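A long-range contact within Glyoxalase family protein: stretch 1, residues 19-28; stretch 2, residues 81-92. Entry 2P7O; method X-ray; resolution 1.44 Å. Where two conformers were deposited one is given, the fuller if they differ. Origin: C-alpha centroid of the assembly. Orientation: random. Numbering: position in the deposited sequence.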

ATOM      1  N   THR A  19     -11.704  10.466  -6.107  1.00 18.74           N
ATOM      2  CA  THR A  19     -12.686  10.597  -5.010  1.00 20.66           C
ATOM      3  C   THR A  19     -13.910   9.729  -5.290  1.00 19.99           C
ATOM      4  O   THR A  19     -14.470   9.049  -4.439  1.00 18.76           O
ATOM      5  CB  THR A  19     -13.095  12.077  -4.927  1.00 21.10           C
ATOM      6  OG1 THR A  19     -11.937  12.765  -4.381  1.00 23.61           O
ATOM      7  CG2 THR A  19     -14.216  12.248  -3.916  1.00 19.36           C
ATOM      8  N   ALA A  20     -14.330   9.724  -6.552  1.00 18.14           N
ATOM      9  CA  ALA A  20     -15.561   8.999  -6.890  1.00 18.24           C
ATOM     10  C   ALA A  20     -15.271   7.503  -6.836  1.00 19.13           C
ATOM     11  O   ALA A  20     -16.157   6.771  -6.333  1.00 19.05           O
ATOM     12  CB  ALA A  20     -16.048   9.457  -8.229  1.00 25.65           C
ATOM     13  N   PHE A  21     -14.087   7.068  -7.312  1.00 20.10           N
ATOM     14  CA  PHE A  21     -13.703   5.666  -7.217  1.00 18.06           C
ATOM     15  C   PHE A  21     -13.758   5.181  -5.763  1.00 16.51           C
ATOM     16  O   PHE A  21     -14.389   4.167  -5.423  1.00 19.29           O
ATOM     17  CB  PHE A  21     -12.266   5.598  -7.794  1.00 18.96           C
ATOM     18  CG  PHE A  21     -11.688   4.194  -7.718  1.00 18.30           C
ATOM     19  CD1 PHE A  21     -12.047   3.228  -8.623  1.00 22.93           C
ATOM     20  CD2 PHE A  21     -10.783   3.914  -6.724  1.00 21.53           C
ATOM     21  CE1 PHE A  21     -11.569   1.932  -8.530  1.00 24.39           C
ATOM     22  CE2 PHE A  21     -10.292   2.626  -6.606  1.00 23.03           C
ATOM     23  CZ  PHE A  21     -10.638   1.668  -7.548  1.00 26.02           C
ATOM     24  N   LEU A  22     -13.110   5.937  -4.859  1.00 19.28           N
ATOM     25  CA  LEU A  22     -12.939   5.512  -3.490  1.00 18.04           C
ATOM     26  C   LEU A  22     -14.267   5.501  -2.718  1.00 19.33           C
ATOM     27  O   LEU A  22     -14.482   4.640  -1.876  1.00 20.34           O
ATOM     28  CB  LEU A  22     -11.965   6.432  -2.732  1.00 17.53           C
ATOM     29  CG  LEU A  22     -10.515   6.394  -3.204  1.00 19.81           C
ATOM     30  CD1 LEU A  22      -9.714   7.422  -2.427  1.00 18.29           C
ATOM     31  CD2 LEU A  22      -9.976   4.964  -3.016  1.00 18.72           C
ATOM     32  N   GLN A  23     -15.044   6.552  -2.955  1.00 19.96           N
ATOM     33  CA  GLN A  23     -16.354   6.746  -2.351  1.00 20.14           C
ATOM     34  C   GLN A  23     -17.394   5.755  -2.911  1.00 24.10           C
ATOM     35  O   GLN A  23     -18.118   5.087  -2.171  1.00 21.20           O
ATOM     36  CB  GLN A  23     -16.895   8.166  -2.677  1.00 21.08           C
ATOM     37  CG  GLN A  23     -16.264   9.239  -1.769  1.00 21.17           C
ATOM     38  CD  GLN A  23     -16.817  10.640  -2.012  1.00 21.07           C
ATOM     39  OE1 GLN A  23     -17.430  10.962  -3.027  1.00 29.41           O
ATOM     40  NE2 GLN A  23     -16.609  11.479  -1.003  1.00 32.71           N
ATOM     41  N   ASN A  24     -17.518   5.657  -4.231  1.00 24.74           N
ATOM     42  CA  ASN A  24     -18.532   4.707  -4.740  1.00 21.55           C
ATOM     43  C   ASN A  24     -18.159   3.282  -4.378  1.00 23.94           C
ATOM     44  O   ASN A  24     -19.085   2.602  -3.932  1.00 28.24           O
ATOM     45  CB  ASN A  24     -18.677   4.843  -6.255  0.64 24.72           C
ATOM     46  CG  ASN A  24     -19.826   4.037  -6.813  0.64 24.35           C
ATOM     47  OD1 ASN A  24     -20.969   4.523  -6.876  0.64 29.04           O
ATOM     48  ND2 ASN A  24     -19.611   2.813  -7.241  0.64 32.02           N
ATOM     49  N   ILE A  25     -16.937   2.819  -4.552  1.00 21.97           N
ATOM     50  CA  ILE A  25     -16.525   1.451  -4.275  1.00 22.48           C
ATOM     51  C   ILE A  25     -16.287   1.163  -2.797  1.00 20.05           C
ATOM     52  O   ILE A  25     -16.845   0.173  -2.279  1.00 22.57           O
ATOM     53  CB  ILE A  25     -15.180   1.106  -4.967  1.00 21.81           C
ATOM     54  CG1 ILE A  25     -15.300   1.262  -6.494  1.00 29.37           C
ATOM     55  CG2 ILE A  25     -14.844  -0.372  -4.702  1.00 19.44           C
ATOM     56  CD1 ILE A  25     -16.609   0.660  -6.971  1.00 35.41           C
ATOM     57  N   PHE A  26     -15.405   1.961  -2.179  1.00 20.06           N
ATOM     58  CA  PHE A  26     -15.015   1.594  -0.818  1.00 20.76           C
ATOM     59  C   PHE A  26     -15.812   2.357   0.227  1.00 21.65           C
ATOM     60  O   PHE A  26     -15.506   2.216   1.427  1.00 22.08           O
ATOM     61  CB  PHE A  26     -13.537   1.976  -0.590  1.00 19.46           C
ATOM     62  CG  PHE A  26     -12.544   1.272  -1.490  1.00 17.25           C
ATOM     63  CD1 PHE A  26     -11.865   1.903  -2.505  1.00 22.68           C
ATOM     64  CD2 PHE A  26     -12.298  -0.066  -1.314  1.00 23.50           C
ATOM     65  CE1 PHE A  26     -11.052   1.227  -3.408  1.00 26.98           C
ATOM     66  CE2 PHE A  26     -11.455  -0.729  -2.173  1.00 22.48           C
ATOM     67  CZ  PHE A  26     -10.783  -0.106  -3.195  1.00 17.83           C
ATOM     68  N   ASN A  27     -16.750   3.220  -0.137  1.00 20.53           N
ATOM     69  CA  ASN A  27     -17.432   4.032   0.897  1.00 20.01           C
ATOM     70  C   ASN A  27     -16.503   4.861   1.756  1.00 22.10           C
ATOM     71  O   ASN A  27     -16.757   5.206   2.914  1.00 21.09           O
ATOM     72  CB  ASN A  27     -18.334   3.151   1.775  1.00 24.78           C
ATOM     73  CG  ASN A  27     -19.593   2.905   0.956  1.00 27.27           C
ATOM     74  OD1 ASN A  27     -20.296   3.890   0.601  1.00 40.86           O
ATOM     75  ND2 ASN A  27     -19.700   1.665   0.518  1.00 34.04           N
ATOM     76  N   ALA A  28     -15.414   5.266   1.101  1.00 18.54           N
ATOM     77  CA  ALA A  28     -14.378   6.052   1.788  1.00 17.24           C
ATOM     78  C   ALA A  28     -14.953   7.373   2.277  1.00 17.87           C
ATOM     79  O   ALA A  28     -15.768   8.008   1.588  1.00 19.51           O
ATOM     80  CB  ALA A  28     -13.222   6.245   0.811  1.00 21.51           C
ATOM     81  N   GLU A  81     -22.211  -8.142  -5.139  1.00 22.61           N
ATOM     82  CA  GLU A  81     -22.644  -6.747  -5.033  1.00 23.12           C
ATOM     83  C   GLU A  81     -21.501  -5.771  -5.306  1.00 27.27           C
ATOM     84  O   GLU A  81     -21.657  -4.767  -6.030  1.00 25.48           O
ATOM     85  CB  GLU A  81     -23.227  -6.486  -3.625  1.00 29.08           C
ATOM     86  CG  GLU A  81     -24.285  -5.382  -3.590  1.00 36.49           C
ATOM     87  CD  GLU A  81     -23.652  -4.069  -3.163  1.00 41.18           C
ATOM     88  OE1 GLU A  81     -23.342  -4.028  -1.952  1.00 49.18           O
ATOM     89  OE2 GLU A  81     -23.415  -3.222  -4.062  1.00 52.39           O
ATOM     90  N   TYR A  82     -20.342  -6.039  -4.707  1.00 23.04           N
ATOM     91  CA  TYR A  82     -19.186  -5.170  -4.994  1.00 20.30           C
ATOM     92  C   TYR A  82     -18.786  -5.308  -6.451  1.00 17.94           C
ATOM     93  O   TYR A  82     -18.322  -4.368  -7.079  1.00 20.21           O
ATOM     94  CB  TYR A  82     -18.003  -5.501  -4.053  1.00 19.10           C
ATOM     95  CG  TYR A  82     -18.085  -4.781  -2.723  1.00 17.57           C
ATOM     96  CD1 TYR A  82     -18.508  -5.416  -1.562  1.00 19.68           C
ATOM     97  CD2 TYR A  82     -17.669  -3.462  -2.556  1.00 17.73           C
ATOM     98  CE1 TYR A  82     -18.571  -4.795  -0.337  1.00 20.22           C
ATOM     99  CE2 TYR A  82     -17.733  -2.822  -1.353  1.00 21.24           C
ATOM    100  CZ  TYR A  82     -18.175  -3.483  -0.234  1.00 20.75           C
ATOM    101  OH  TYR A  82     -18.246  -2.819   0.992  1.00 23.28           O
ATOM    102  N   THR A  83     -18.900  -6.543  -6.979  1.00 19.06           N
ATOM    103  CA  THR A  83     -18.546  -6.705  -8.385  1.00 23.10           C
ATOM    104  C   THR A  83     -19.375  -5.769  -9.261  1.00 21.72           C
ATOM    105  O   THR A  83     -18.884  -5.164 -10.235  1.00 24.45           O
ATOM    106  CB  THR A  83     -18.700  -8.159  -8.840  1.00 22.05           C
ATOM    107  OG1 THR A  83     -17.734  -8.968  -8.120  1.00 21.96           O
ATOM    108  CG2 THR A  83     -18.390  -8.320 -10.322  1.00 32.57           C
ATOM    109  N   GLU A  84     -20.623  -5.624  -8.857  1.00 22.84           N
ATOM    110  CA  GLU A  84     -21.495  -4.725  -9.639  1.00 26.97           C
ATOM    111  C   GLU A  84     -21.073  -3.266  -9.476  1.00 26.87           C
ATOM    112  O   GLU A  84     -21.193  -2.404 -10.364  1.00 23.94           O
ATOM    113  CB  GLU A  84     -22.914  -4.825  -9.041  1.00 30.50           C
ATOM    114  CG  GLU A  84     -23.489  -6.234  -9.101  1.00 38.01           C
ATOM    115  CD  GLU A  84     -24.324  -6.448 -10.343  1.00 45.34           C
ATOM    116  OE1 GLU A  84     -25.311  -5.698 -10.524  1.00 61.79           O
ATOM    117  OE2 GLU A  84     -24.013  -7.389 -11.119  1.00 69.21           O
ATOM    118  N   ARG A  85     -20.789  -2.949  -8.199  1.00 23.06           N
ATOM    119  CA  ARG A  85     -20.448  -1.545  -7.937  1.00 24.39           C
ATOM    120  C   ARG A  85     -19.238  -1.184  -8.775  1.00 22.93           C
ATOM    121  O   ARG A  85     -19.172  -0.035  -9.249  1.00 27.08           O
ATOM    122  CB  ARG A  85     -20.311  -1.345  -6.448  1.00 27.17           C
ATOM    123  CG  ARG A  85     -21.668  -1.150  -5.746  1.00 29.74           C
ATOM    124  CD  ARG A  85     -21.310  -0.412  -4.459  1.00 35.87           C
ATOM    125  NE  ARG A  85     -21.060  -1.328  -3.359  1.00 31.96           N
ATOM    126  CZ  ARG A  85     -21.254  -0.873  -2.108  1.00 33.60           C
ATOM    127  NH1 ARG A  85     -21.666   0.389  -2.020  1.00 49.83           N
ATOM    128  NH2 ARG A  85     -21.102  -1.643  -1.068  1.00 36.92           N
ATOM    129  N   ILE A  86     -18.292  -2.116  -8.976  1.00 20.43           N
ATOM    130  CA  ILE A  86     -17.081  -1.792  -9.730  1.00 21.58           C
ATOM    131  C   ILE A  86     -17.337  -1.698 -11.214  1.00 21.60           C
ATOM    132  O   ILE A  86     -16.826  -0.810 -11.908  1.00 34.85           O
ATOM    133  CB  ILE A  86     -16.065  -2.948  -9.492  1.00 23.94           C
ATOM    134  CG1 ILE A  86     -15.938  -3.180  -7.993  1.00 31.20           C
ATOM    135  CG2 ILE A  86     -14.763  -2.568 -10.178  1.00 22.85           C
ATOM    136  CD1 ILE A  86     -14.834  -2.359  -7.408  1.00 45.16           C
ATOM    137  N   LYS A  87     -18.098  -2.647 -11.757  1.00 23.36           N
ATOM    138  CA  LYS A  87     -18.341  -2.588 -13.212  1.00 28.02           C
ATOM    139  C   LYS A  87     -19.076  -1.298 -13.581  1.00 31.21           C
ATOM    140  O   LYS A  87     -18.769  -0.582 -14.515  1.00 31.27           O
ATOM    141  CB  LYS A  87     -19.180  -3.785 -13.674  1.00 30.57           C
ATOM    142  CG  LYS A  87     -18.667  -5.164 -13.372  1.00 35.17           C
ATOM    143  CD  LYS A  87     -19.741  -6.246 -13.565  1.00 35.26           C
ATOM    144  CE  LYS A  87     -19.208  -7.408 -14.383  1.00 35.40           C
ATOM    145  NZ  LYS A  87     -19.597  -8.761 -13.917  1.00 36.91           N
ATOM    146  N   ALA A  88     -20.097  -0.966 -12.805  1.00 28.79           N
ATOM    147  CA  ALA A  88     -20.813   0.294 -12.957  1.00 30.58           C
ATOM    148  C   ALA A  88     -19.899   1.501 -13.044  1.00 32.49           C
ATOM    149  O   ALA A  88     -20.297   2.451 -13.744  1.00 32.18           O
ATOM    150  CB  ALA A  88     -21.773   0.517 -11.769  1.00 32.14           C
ATOM    151  N   LEU A  89     -18.742   1.439 -12.406  1.00 32.83           N
ATOM    152  CA  LEU A  89     -17.849   2.595 -12.489  1.00 30.51           C
ATOM    153  C   LEU A  89     -17.066   2.506 -13.796  1.00 32.48           C
ATOM    154  O   LEU A  89     -16.656   3.569 -14.262  1.00 37.32           O
ATOM    155  CB  LEU A  89     -16.956   2.778 -11.278  1.00 32.27           C
ATOM    156  CG  LEU A  89     -16.260   4.104 -11.007  1.00 35.15           C
ATOM    157  CD1 LEU A  89     -17.172   5.113 -10.332  1.00 34.04           C
ATOM    158  CD2 LEU A  89     -15.038   3.918 -10.120  1.00 48.13           C
ATOM    159  N   GLY A  90     -16.964   1.308 -14.385  1.00 26.76           N
ATOM    160  CA  GLY A  90     -16.330   1.252 -15.707  1.00 31.80           C
ATOM    161  C   GLY A  90     -14.844   0.927 -15.623  1.00 32.19           C
ATOM    162  O   GLY A  90     -14.226   0.685 -16.694  1.00 27.32           O
ATOM    163  N   VAL A  91     -14.261   0.882 -14.422  1.00 30.94           N
ATOM    164  CA  VAL A  91     -12.838   0.561 -14.297  1.00 27.06           C
ATOM    165  C   VAL A  91     -12.440  -0.820 -14.797  1.00 28.94           C
ATOM    166  O   VAL A  91     -13.276  -1.697 -14.979  1.00 31.11           O
ATOM    167  CB  VAL A  91     -12.308   0.758 -12.860  1.00 24.89           C
ATOM    168  CG1 VAL A  91     -12.464   2.231 -12.504  1.00 23.15           C
ATOM    169  CG2 VAL A  91     -13.076  -0.152 -11.902  1.00 20.04           C
ATOM    170  N   GLU A  92     -11.129  -0.955 -15.103  1.00 28.08           N
ATOM    171  CA  GLU A  92     -10.705  -2.247 -15.668  1.00 24.50           C
ATOM    172  C   GLU A  92     -10.784  -3.245 -14.512  1.00 24.13           C
ATOM    173  O   GLU A  92     -10.345  -2.968 -13.392  1.00 22.14           O
ATOM    174  CB  GLU A  92      -9.269  -2.075 -16.146  1.00 30.16           C
ATOM    175  CG  GLU A  92      -8.542  -3.382 -16.346  1.00 30.98           C
ATOM    176  CD  GLU A  92      -7.253  -3.278 -17.119  1.00 36.87           C
ATOM    177  OE1 GLU A  92      -7.161  -2.365 -17.977  1.00 49.00           O
ATOM    178  OE2 GLU A  92      -6.402  -4.173 -16.925  1.00 39.78           O
TER
HETATM  179  O   HOH W   1     -17.750  -0.141   0.596  1.00 23.73           O

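How do the two backbones lie against each other? Each stretch is mostly helix, and the two helices run nearly antiparallel, at 156°, with their axes approaching to 9.4 Å. That spacing leaves room for side chains between them. The CA traces come closest where the CA of Ile25 lies 6.1 Å from the CA of Arg85; nearer the other end, the CA atoms of Phe21 and Leu89 are 7.4 Å apart. Asn27 and Gly90 each leave their helix with positive phi, a turn that glycine makes easily.

Which side chains fill the gap? Ile25 buries the most surface: its CG2 meets CD1 of Ile86 at 3.4 Å, while its CD1 sits 3.5 Å from the carbonyl O of Arg85. Farther along, CD2 of Leu89 reaches the edge of the Phe21 ring, 3.4 Å from CD1 of Phe21, and Val91 adds a methyl nearby. Packing these apolar groups together takes much of their surface out of solvent, though Leu89 and Val91 stay partly exposed.

Does anything polar join the helices? No direct hydrogen bond crosses, but water 1 bridges them. The oxygen of water 1 donates to Ile25 O (3.0 Å), accepts from Asn27 ND2 (2.7 Å) and hydrogen-bonds Tyr82 OH (2.8 Å). Asn27 ND2 and Arg85 NH1, 3.5 Å apart, are both donors and merely touch.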